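Cysteine hydrolase (PDB 6KUA) probably catalyses the hydrolysis of nicotinamide to nicotinic acid and ammonia, as a zinc-bound nicotinamidase of the isochorismatase family. Local coordinates at residues E32-S37 / P155-A160; C133-V138 / S161-G166. All blocks are in the same frame, centred on the assembly; numbering follows the deposited sequence.

From the N terminus, the chain first lays down strand 4-9 and then reaches helix 32-44. The start of this helix meets residues 155-160 in interaction 1, which closes a loop of 117 residues. Strands 48-54, 99-104 and 126-132 lie within that loop. Residues 133-138 follow at the end of strand 126-132 and meet residues 161-166 in interaction 2, closing a short loop of 22 residues. The two contacts cross, because their segments alternate along the chain. Interaction 1 ties helix 32-44 to strand 151-160, outermost on its side within this chain. Interaction 2 joins the turns that lead into helices 137-147 and 164-176. They touch where A160 O probably accepts from T134 N.

Interaction 1. Residues E32-S37 / P155-A160; sequences EDFIVS and PAEGVA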
ATOM      1  N   GLU A  32      17.814 -23.689  13.266  1.00 32.42           N
ATOM      2  CA  GLU A  32      18.466 -23.969  11.989  1.00 34.11           C
ATOM      3  C   GLU A  32      17.996 -25.293  11.388  1.00 36.53           C
ATOM      4  O   GLU A  32      17.619 -25.362  10.210  1.00 35.73           O
ATOM      5  CB  GLU A  32      19.987 -23.959  12.208  1.00 38.02           C
ATOM      6  CG  GLU A  32      20.852 -24.304  11.002  1.00 40.89           C
ATOM      7  CD  GLU A  32      22.343 -24.320  11.346  1.00 48.19           C
ATOM      8  OE1 GLU A  32      23.178 -23.981  10.473  1.00 45.84           O
ATOM      9  OE2 GLU A  32      22.679 -24.662  12.502  1.00 48.39           O
ATOM     10  N   ASP A  33      17.991 -26.357  12.188  1.00 35.45           N
ATOM     11  CA  ASP A  33      17.611 -27.662  11.658  1.00 36.24           C
ATOM     12  C   ASP A  33      16.164 -27.666  11.177  1.00 36.96           C
ATOM     13  O   ASP A  33      15.847 -28.289  10.157  1.00 32.82           O
ATOM     14  CB  ASP A  33      17.820 -28.746  12.718  1.00 36.75           C
ATOM     15  CG  ASP A  33      19.249 -29.274  12.757  1.00 45.88           C
ATOM     16  OD1 ASP A  33      20.142 -28.692  12.094  1.00 46.95           O
ATOM     17  OD2 ASP A  33      19.473 -30.281  13.471  1.00 51.16           O
ATOM     18  N   PHE A  34      15.271 -26.975  11.895  1.00 32.24           N
ATOM     19  CA  PHE A  34      13.865 -26.958  11.500  1.00 30.81           C
ATOM     20  C   PHE A  34      13.653 -26.164  10.215  1.00 26.57           C
ATOM     21  O   PHE A  34      12.853 -26.552   9.359  1.00 27.87           O
ATOM     22  CB  PHE A  34      13.014 -26.384  12.628  1.00 33.07           C
ATOM     23  CG  PHE A  34      11.539 -26.427  12.359  1.00 30.24           C
ATOM     24  CD1 PHE A  34      10.898 -25.359  11.739  1.00 28.96           C
ATOM     25  CD2 PHE A  34      10.793 -27.533  12.727  1.00 32.60           C
ATOM     26  CE1 PHE A  34       9.534 -25.394  11.496  1.00 27.63           C
ATOM     27  CE2 PHE A  34       9.428 -27.580  12.488  1.00 34.36           C
ATOM     28  CZ  PHE A  34       8.798 -26.507  11.871  1.00 31.92           C
ATOM     29  N   ILE A  35      14.354 -25.047  10.068  1.00 28.74           N
ATOM     30  CA  ILE A  35      14.217 -24.243   8.857  1.00 30.08           C
ATOM     31  C   ILE A  35      14.719 -25.016   7.639  1.00 31.26           C
ATOM     32  O   ILE A  35      14.063 -25.037   6.587  1.00 29.31           O
ATOM     33  CB  ILE A  35      14.948 -22.901   9.041  1.00 24.39           C
ATOM     34  CG1 ILE A  35      14.245 -22.053  10.112  1.00 25.12           C
ATOM     35  CG2 ILE A  35      15.001 -22.134   7.748  1.00 25.32           C
ATOM     36  CD1 ILE A  35      14.853 -20.674  10.267  1.00 30.31           C
ATOM     37  N   VAL A  36      15.879 -25.675   7.771  1.00 32.88           N
ATOM     38  CA  VAL A  36      16.435 -26.487   6.690  1.00 30.82           C
ATOM     39  C   VAL A  36      15.425 -27.531   6.247  1.00 31.84           C
ATOM     40  O   VAL A  36      15.220 -27.759   5.046  1.00 31.86           O
ATOM     41  CB  VAL A  36      17.766 -27.135   7.140  1.00 31.22           C
ATOM     42  CG1 VAL A  36      18.219 -28.201   6.165  1.00 27.87           C
ATOM     43  CG2 VAL A  36      18.847 -26.077   7.323  1.00 29.57           C
ATOM     44  N   SER A  37      14.746 -28.159   7.202  1.00 30.64           N
ATOM     45  CA  SER A  37      13.760 -29.152   6.825  1.00 28.65           C
ATOM     46  C   SER A  37      12.484 -28.533   6.262  1.00 33.00           C
ATOM     47  O   SER A  37      11.777 -29.203   5.502  1.00 28.02           O
ATOM     48  CB  SER A  37      13.448 -30.060   8.018  1.00 34.94           C
ATOM     49  OG  SER A  37      12.377 -29.558   8.789  1.00 41.97           O
ATOM     50  N   PRO A 155       5.172 -21.855  12.746  1.00 27.59           N
ATOM     51  CA  PRO A 155       5.503 -22.961  13.655  1.00 26.69           C
ATOM     52  C   PRO A 155       6.437 -22.474  14.746  1.00 27.32           C
ATOM     53  O   PRO A 155       7.446 -21.827  14.468  1.00 25.84           O
ATOM     54  CB  PRO A 155       6.187 -23.985  12.739  1.00 27.01           C
ATOM     55  CG  PRO A 155       6.732 -23.175  11.619  1.00 29.77           C
ATOM     56  CD  PRO A 155       5.722 -22.060  11.397  1.00 25.28           C
ATOM     57  N   ALA A 156       6.090 -22.779  15.995  1.00 26.96           N
ATOM     58  CA  ALA A 156       6.889 -22.282  17.108  1.00 28.43           C
ATOM     59  C   ALA A 156       8.316 -22.814  17.069  1.00 28.71           C
ATOM     60  O   ALA A 156       9.220 -22.178  17.617  1.00 28.83           O
ATOM     61  CB  ALA A 156       6.221 -22.648  18.433  1.00 32.74           C
ATOM     62  N   GLU A 157       8.537 -23.966  16.433  1.00 28.03           N
ATOM     63  CA  GLU A 157       9.879 -24.513  16.257  1.00 33.53           C
ATOM     64  C   GLU A 157      10.673 -23.795  15.172  1.00 31.24           C
ATOM     65  O   GLU A 157      11.868 -24.073  15.015  1.00 29.47           O
ATOM     66  CB  GLU A 157       9.787 -26.002  15.902  1.00 35.64           C
ATOM     67  CG  GLU A 157       9.950 -26.977  17.058  1.00 40.47           C
ATOM     68  CD  GLU A 157      10.510 -28.334  16.590  1.00 54.32           C
ATOM     69  OE1 GLU A 157      11.753 -28.543  16.668  1.00 49.94           O
ATOM     70  OE2 GLU A 157       9.704 -29.182  16.131  1.00 57.50           O
ATOM     71  N   GLY A 158      10.037 -22.905  14.407  1.00 26.44           N
ATOM     72  CA  GLY A 158      10.673 -22.289  13.263  1.00 24.52           C
ATOM     73  C   GLY A 158      11.002 -20.822  13.437  1.00 25.70           C
ATOM     74  O   GLY A 158      11.514 -20.191  12.505  1.00 26.64           O
ATOM     75  N   VAL A 159      10.741 -20.269  14.625  1.00 24.05           N
ATOM     76  CA  VAL A 159      10.999 -18.863  14.912  1.00 21.02           C
ATOM     77  C   VAL A 159      11.677 -18.746  16.276  1.00 22.64           C
ATOM     78  O   VAL A 159      11.561 -19.629  17.126  1.00 27.44           O
ATOM     79  CB  VAL A 159       9.696 -18.027  14.875  1.00 23.43           C
ATOM     80  CG1 VAL A 159       9.167 -17.913  13.434  1.00 24.05           C
ATOM     81  CG2 VAL A 159       8.633 -18.654  15.785  1.00 21.00           C
ATOM     82  N   ALA A 160      12.393 -17.634  16.483  1.00 25.74           N
ATOM     83  CA  ALA A 160      13.073 -17.388  17.751  1.00 26.11           C
ATOM     84  C   ALA A 160      13.235 -15.895  18.001  1.00 28.09           C
ATOM     85  O   ALA A 160      13.289 -15.091  17.070  1.00 26.09           O
ATOM     86  CB  ALA A 160      14.450 -18.052  17.792  1.00 28.78           C
TER
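F34 packs its ring against P155, E157 and G158, joining E32-S37 to P155-A160. Its CG lies anti to the backbone N (chi1 -175°), and the ring extends from the helix towards the bend before V159. F34 CE1 meets P155 CG at 3.6 Å, and F34 CZ lies against P155 CB. The two rings approach each other at an oblique slant. On one ring face sits E157 CB, a CH-pi contact 3.8 Å from the F34 centroid and 18° off the normal. The E157 chain crosses the phenyl group at about a right angle. Its carboxylate plane is turned 46° from the ring, with E157 OE2 3.9 Å from F34 CD2.

The setting is the alpha/beta fold of the isochorismatase family, with helices packed against a parallel sheet. Here helix 32-44 meets strand 151-160, the outermost strand on its side within this chain. V130 of neighbouring strand 126-132 touches both I35 and P155.

Backbone atoms make the rest of the contact. G158 CA approaches F34 CD1 to 3.4 Å, so the ring packs directly on the main chain. E157 O lies 3.5 Å from F34 CB. I35 adds a looser touch, its CD1 4.0 Å from G158 O. The bend itself is held by a backbone hydrogen bond from G158 N to P155 O, 2.8 Å long. G158 also shares a backbone hydrogen bond with G131.

Interaction 2. Residues C133-V138 / S161-G166; sequences CTDICV and SFNQKG
D135 and S161 form the hydrogen bond between C133-V138 and S161-G166. The D135 side chain starts at CB, which lies 3.6 Å from G166 O. D135 CG sits between the backbone N and the carbonyl carbon (chi1 60°), 3.9 Å from G166 CA. From there the carboxylate divides its two oxygens. D135 OD1 accepts from S161 OG at 2.8 Å, on its syn side and 25° out of the carboxylate plane. D135 OD2 lies 3.7 Å from G166 CA and accepts a hydrogen bond from W169 NE1 of the second subunit. The carboxylate thus links the two segments to the subunit interface.

C133 to I136 form a type I beta turn, and a cis peptide bond precedes C133. A cis peptide at this place is characteristic of the family, where it helps form the oxyanion hole. The nucleophilic cysteine of relatives lies four residues on and probably corresponds to C137. The turn leads into helix 137-147, with I136 as N-cap. Across from it, S161 OG accepts from N163 N at 3.2 Å, an ST turn just before helix 164-176. N163 caps that helix, although its bond from G166 N is weak.

F162 packs obliquely on the turn. F162 CD2 is 3.8 Å from C133 SG, a sulfur-aromatic contact. I136 CD1 reaches F162 CE2 at 4.1 Å. T134 OG1 has its hydrogen bond with H167 ND1.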
ATOM      1  N   CYS A 133      13.287 -11.924  14.293  1.00 23.02           N
ATOM      2  CA  CYS A 133      12.844 -12.367  15.610  1.00 24.43           C
ATOM      3  C   CYS A 133      11.336 -12.493  15.626  1.00 26.09           C
ATOM      4  O   CYS A 133      10.653 -11.779  14.888  1.00 22.56           O
ATOM      5  CB  CYS A 133      13.260 -11.390  16.712  1.00 27.14           C
ATOM      6  SG  CYS A 133      14.997 -11.147  16.871  1.00 40.45           S
ATOM      7  N   THR A 134      10.838 -13.395  16.478  1.00 22.84           N
ATOM      8  CA  THR A 134       9.408 -13.683  16.551  1.00 23.08           C
ATOM      9  C   THR A 134       8.584 -12.412  16.705  1.00 21.38           C
ATOM     10  O   THR A 134       7.561 -12.242  16.040  1.00 19.40           O
ATOM     11  CB  THR A 134       9.133 -14.621  17.725  1.00 22.25           C
ATOM     12  OG1 THR A 134      10.225 -15.531  17.856  1.00 27.16           O
ATOM     13  CG2 THR A 134       7.845 -15.394  17.520  1.00 20.39           C
ATOM     14  N   ASP A 135       9.002 -11.521  17.598  1.00 20.63           N
ATOM     15  CA  ASP A 135       8.195 -10.361  17.944  1.00 22.61           C
ATOM     16  C   ASP A 135       8.664  -9.085  17.247  1.00 22.82           C
ATOM     17  O   ASP A 135       8.239  -7.992  17.640  1.00 23.84           O
ATOM     18  CB  ASP A 135       8.173 -10.165  19.472  1.00 19.34           C
ATOM     19  CG  ASP A 135       9.577  -9.957  20.053  1.00 28.94           C
ATOM     20  OD1 ASP A 135      10.527 -10.620  19.582  1.00 29.80           O
ATOM     21  OD2 ASP A 135       9.741  -9.128  20.969  1.00 29.75           O
ATOM     22  N   ILE A 136       9.521  -9.189  16.223  1.00 21.54           N
ATOM     23  CA  ILE A 136       9.865  -8.017  15.413  1.00 21.01           C
ATOM     24  C   ILE A 136       9.589  -8.314  13.935  1.00 21.33           C
ATOM     25  O   ILE A 136       8.467  -8.117  13.461  1.00 16.67           O
ATOM     26  CB  ILE A 136      11.322  -7.566  15.656  1.00 19.89           C
ATOM     27  CG1 ILE A 136      11.600  -7.538  17.166  1.00 23.79           C
ATOM     28  CG2 ILE A 136      11.577  -6.177  15.057  1.00 22.16           C
ATOM     29  CD1 ILE A 136      12.960  -7.069  17.565  1.00 25.46           C
ATOM     30  N   CYS A 137      10.600  -8.780  13.185  1.00 21.00           N
ATOM     31  CA  CYS A 137      10.431  -8.958  11.739  1.00 19.74           C
ATOM     32  C   CYS A 137       9.371 -10.000  11.404  1.00 20.00           C
ATOM     33  O   CYS A 137       8.589  -9.819  10.462  1.00 23.13           O
ATOM     34  CB  CYS A 137      11.763  -9.340  11.097  1.00 24.34           C
ATOM     35  SG  CYS A 137      12.916  -7.967  11.155  1.00 34.32           S
ATOM     36  N   VAL A 138       9.354 -11.112  12.136  1.00 17.59           N
ATOM     37  CA  VAL A 138       8.316 -12.117  11.932  1.00 15.45           C
ATOM     38  C   VAL A 138       6.939 -11.522  12.215  1.00 17.27           C
ATOM     39  O   VAL A 138       5.996 -11.669  11.423  1.00 19.48           O
ATOM     40  CB  VAL A 138       8.601 -13.336  12.820  1.00 19.88           C
ATOM     41  CG1 VAL A 138       7.461 -14.320  12.742  1.00 17.39           C
ATOM     42  CG2 VAL A 138       9.957 -13.969  12.427  1.00 20.97           C
ATOM     43  N   SER A 161      13.365 -15.537  19.281  1.00 28.55           N
ATOM     44  CA  SER A 161      13.691 -14.168  19.664  1.00 33.36           C
ATOM     45  C   SER A 161      14.696 -14.166  20.811  1.00 36.41           C
ATOM     46  O   SER A 161      14.819 -15.136  21.561  1.00 36.03           O
ATOM     47  CB  SER A 161      12.437 -13.384  20.083  1.00 29.56           C
ATOM     48  OG  SER A 161      12.772 -12.035  20.357  1.00 38.46           O
ATOM     49  N   PHE A 162      15.409 -13.044  20.956  1.00 40.21           N
ATOM     50  CA  PHE A 162      16.235 -12.849  22.144  1.00 43.58           C
ATOM     51  C   PHE A 162      15.392 -12.595  23.385  1.00 46.42           C
ATOM     52  O   PHE A 162      15.897 -12.730  24.505  1.00 50.16           O
ATOM     53  CB  PHE A 162      17.217 -11.688  21.938  1.00 49.51           C
ATOM     54  CG  PHE A 162      16.558 -10.381  21.545  1.00 54.09           C
ATOM     55  CD1 PHE A 162      16.051  -9.515  22.518  1.00 53.79           C
ATOM     56  CD2 PHE A 162      16.462 -10.009  20.207  1.00 52.90           C
ATOM     57  CE1 PHE A 162      15.446  -8.314  22.162  1.00 53.83           C
ATOM     58  CE2 PHE A 162      15.863  -8.807  19.843  1.00 53.91           C
ATOM     59  CZ  PHE A 162      15.353  -7.959  20.823  1.00 56.74           C
ATOM     60  N   ASN A 163      14.125 -12.244  23.205  1.00 44.32           N
ATOM     61  CA  ASN A 163      13.223 -11.859  24.282  1.00 45.72           C
ATOM     62  C   ASN A 163      12.212 -12.984  24.475  1.00 41.59           C
ATOM     63  O   ASN A 163      11.313 -13.162  23.648  1.00 38.95           O
ATOM     64  CB  ASN A 163      12.546 -10.535  23.929  1.00 43.52           C
ATOM     65  CG  ASN A 163      11.553 -10.078  24.972  1.00 46.38           C
ATOM     66  OD1 ASN A 163      11.352 -10.735  25.997  1.00 43.84           O
ATOM     67  ND2 ASN A 163      10.924  -8.931  24.715  1.00 42.72           N
ATOM     68  N   GLN A 164      12.349 -13.725  25.575  1.00 42.70           N
ATOM     69  CA  GLN A 164      11.476 -14.874  25.810  1.00 41.39           C
ATOM     70  C   GLN A 164      10.017 -14.455  25.979  1.00 40.08           C
ATOM     71  O   GLN A 164       9.111 -15.105  25.446  1.00 39.82           O
ATOM     72  CB  GLN A 164      11.951 -15.646  27.040  1.00 46.49           C
ATOM     73  CG  GLN A 164      11.999 -17.135  26.831  1.00 45.37           C
ATOM     74  CD  GLN A 164      10.660 -17.687  26.407  1.00 55.32           C
ATOM     75  OE1 GLN A 164       9.633 -17.376  27.017  1.00 61.64           O
ATOM     76  NE2 GLN A 164      10.654 -18.509  25.359  1.00 53.26           N
ATOM     77  N   LYS A 165       9.774 -13.382  26.735  1.00 40.75           N
ATOM     78  CA  LYS A 165       8.418 -12.867  26.901  1.00 39.56           C
ATOM     79  C   LYS A 165       7.816 -12.457  25.563  1.00 31.73           C
ATOM     80  O   LYS A 165       6.636 -12.716  25.302  1.00 30.15           O
ATOM     81  CB  LYS A 165       8.428 -11.665  27.854  1.00 40.38           C
ATOM     82  CG  LYS A 165       8.633 -12.020  29.315  1.00 45.30           C
ATOM     83  CD  LYS A 165       9.066 -10.809  30.125  1.00 48.24           C
ATOM     84  CE  LYS A 165       9.867  -9.780  29.306  1.00 51.82           C
ATOM     85  NZ  LYS A 165      11.141 -10.312  28.710  1.00 53.71           N
ATOM     86  N   GLY A 166       8.608 -11.799  24.714  1.00 31.16           N
ATOM     87  CA  GLY A 166       8.106 -11.383  23.417  1.00 28.08           C
ATOM     88  C   GLY A 166       7.840 -12.561  22.504  1.00 30.18           C
ATOM     89  O   GLY A 166       6.849 -12.577  21.758  1.00 26.31           O
TER